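PDB 7BGM: phosphoribosyl-AMP cyclohydrolase from Medicago truncatula, which probably catalyses the second and third steps of histidine biosynthesis, hydrolysing phosphoribosyl-ATP to phosphoribosyl-AMP and diphosphate and then opening the adenine ring. Local coordinates for residues A[24-29]-A[87-92]. Residues are numbered along the deposited sequence; the frame is centred on the assembly and turned at random.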
loop_
_atom_site.group_PDB
_atom_site.type_symbol
_atom_site.label_atom_id
_atom_site.label_comp_id
_atom_site.label_asym_id
_atom_site.label_seq_id
_atom_site.Cartn_x
_atom_site.Cartn_y
_atom_site.Cartn_z
ATOM N N GLN A 24 -7.709 2.952 -4.001
ATOM C CA GLN A 24 -6.517 2.679 -3.202
ATOM C C GLN A 24 -6.171 3.925 -2.396
ATOM O O GLN A 24 -6.205 5.044 -2.928
ATOM C CB GLN A 24 -5.320 2.262 -4.099
ATOM C CG GLN A 24 -4.045 1.999 -3.269
ATOM C CD GLN A 24 -2.909 1.497 -4.118
ATOM O OE1 GLN A 24 -2.739 1.942 -5.269
ATOM N NE2 GLN A 24 -2.089 0.579 -3.549
ATOM N N ASN A 25 -5.847 3.732 -1.115
ATOM C CA ASN A 25 -5.485 4.840 -0.219
ATOM C C ASN A 25 -4.169 5.472 -0.691
ATOM O O ASN A 25 -3.138 4.793 -0.761
ATOM C CB ASN A 25 -5.376 4.303 1.211
ATOM C CG ASN A 25 -5.139 5.411 2.248
ATOM O OD1 ASN A 25 -4.233 6.227 2.115
ATOM N ND2 ASN A 25 -5.992 5.456 3.279
ATOM N N VAL A 26 -4.220 6.764 -1.048
ATOM C CA VAL A 26 -3.060 7.497 -1.579
ATOM C C VAL A 26 -1.913 7.581 -0.572
ATOM O O VAL A 26 -0.728 7.667 -0.961
ATOM C CB VAL A 26 -3.497 8.906 -2.025
ATOM C CG1 VAL A 26 -3.970 9.743 -0.839
ATOM C CG2 VAL A 26 -2.325 9.626 -2.783
ATOM N N ASP A 27 -2.233 7.575 0.732
ATOM C CA ASP A 27 -1.182 7.731 1.734
ATOM C C ASP A 27 -0.580 6.395 2.153
ATOM O O ASP A 27 0.612 6.336 2.471
ATOM C CB ASP A 27 -1.708 8.461 2.970
ATOM C CG ASP A 27 -1.851 9.971 2.749
ATOM O OD1 ASP A 27 -1.019 10.563 2.003
ATOM O OD2 ASP A 27 -2.762 10.586 3.346
ATOM N N THR A 28 -1.357 5.300 2.156
ATOM C CA THR A 28 -0.845 4.051 2.725
ATOM C C THR A 28 -0.716 2.917 1.738
ATOM O O THR A 28 0.061 1.977 2.006
ATOM C CB THR A 28 -1.756 3.541 3.834
ATOM O OG1 THR A 28 -3.014 3.144 3.256
ATOM C CG2 THR A 28 -1.960 4.621 4.865
ATOM N N GLY A 29 -1.499 2.931 0.654
ATOM C CA GLY A 29 -1.524 1.815 -0.286
ATOM C C GLY A 29 -2.577 0.754 -0.000
ATOM O O GLY A 29 -2.743 -0.132 -0.822
ATOM N N ILE A 87 -6.893 2.378 -11.436
ATOM C CA ILE A 87 -6.765 2.718 -10.023
ATOM C C ILE A 87 -7.267 4.128 -9.817
ATOM O O ILE A 87 -6.816 5.082 -10.486
ATOM C CB ILE A 87 -5.323 2.595 -9.495
ATOM C CG1 ILE A 87 -4.790 1.159 -9.655
ATOM C CG2 ILE A 87 -5.317 3.023 -7.988
ATOM C CD1 ILE A 87 -3.323 0.990 -9.230
ATOM N N TYR A 88 -8.200 4.271 -8.859
ATOM C CA TYR A 88 -8.563 5.560 -8.284
ATOM C C TYR A 88 -7.716 5.744 -7.033
ATOM O O TYR A 88 -7.973 5.105 -6.001
ATOM C CB TYR A 88 -10.042 5.589 -7.896
ATOM C CG TYR A 88 -11.053 5.468 -8.978
ATOM C CD1 TYR A 88 -10.784 5.839 -10.309
ATOM C CD2 TYR A 88 -12.344 5.051 -8.655
ATOM C CE1 TYR A 88 -11.786 5.757 -11.275
ATOM C CE2 TYR A 88 -13.343 4.965 -9.608
ATOM C CZ TYR A 88 -13.073 5.330 -10.912
ATOM O OH TYR A 88 -14.111 5.252 -11.828
ATOM N N LEU A 89 -6.700 6.592 -7.109
ATOM C CA LEU A 89 -5.792 6.789 -5.979
ATOM C C LEU A 89 -6.279 7.989 -5.177
ATOM O O LEU A 89 -6.323 9.102 -5.700
ATOM C CB LEU A 89 -4.376 6.987 -6.488
ATOM C CG LEU A 89 -3.231 6.825 -5.494
ATOM C CD1 LEU A 89 -3.129 5.409 -4.942
ATOM C CD2 LEU A 89 -1.912 7.237 -6.165
ATOM N N GLY A 90 -6.694 7.760 -3.923
ATOM C CA GLY A 90 -7.406 8.813 -3.222
ATOM C C GLY A 90 -7.396 8.680 -1.716
ATOM O O GLY A 90 -6.884 7.714 -1.157
ATOM N N LYS A 91 -7.994 9.679 -1.060
ATOM C CA LYS A 91 -8.004 9.790 0.385
ATOM C C LYS A 91 -9.426 9.572 0.882
ATOM O O LYS A 91 -10.311 10.386 0.562
ATOM C CB LYS A 91 -7.490 11.171 0.827
ATOM C CG LYS A 91 -7.366 11.353 2.369
ATOM C CD LYS A 91 -6.167 10.540 2.932
ATOM C CE LYS A 91 -5.952 10.777 4.421
ATOM N NZ LYS A 91 -4.831 10.005 4.997
ATOM N N PRO A 92 -9.700 8.542 1.683
ATOM C CA PRO A 92 -11.077 8.328 2.154
ATOM C C PRO A 92 -11.413 9.256 3.304
ATOM O O PRO A 92 -10.562 9.550 4.146
ATOM C CB PRO A 92 -11.080 6.867 2.629
ATOM C CG PRO A 92 -9.650 6.602 2.974
ATOM C CD PRO A 92 -8.802 7.441 2.044
#
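Two parallel strands of the mixed sheet in the cyclohydrolase half, 19-25 and 85-92, pair where Q24 and N25 run beside L89 and G90, just before the first strand turns off at V26-G29. Two backbone bonds join the strands, Q24 N to Y88 O (3.0 Å) and G90 N to Q24 O (2.9 Å), and a third, V26 N to G90 O (2.8 Å), carries the pairing one residue into the turn. Q24 and L89 lie side by side on one face, with L89 CD1 3.5 Å from Q24 OE1. The Q24 chain is extended, CG anti to the backbone N (chi1 179°), and its NE2 gives a nearly straight bond to G29 O. V26 CG2 meets L89 CG at 4.0 Å, the two side chains crossing at about a right angle, while V26 CG1 packs over the G90 carbonyl. N25 ND2 lies 3.7 Å from P92 CD and hydrogen-bonds E209, and N25 OD1 accepts from both D27 N and T28 N. The K91 chain bends at chi2 (72°), which sets CD, and is extended beyond; NZ lies 2.7 Å from D27 OD2, in a salt bridge to the anti lone pair of OD2, away from OD1. K91 NZ also pairs with E209 and D27 OD1 with R216; D27 OD1 further bonds S127 of the second subunit. Strand 19-25 thus leaves its parallel partner through an Asx turn, tied by charge to helix 208-218.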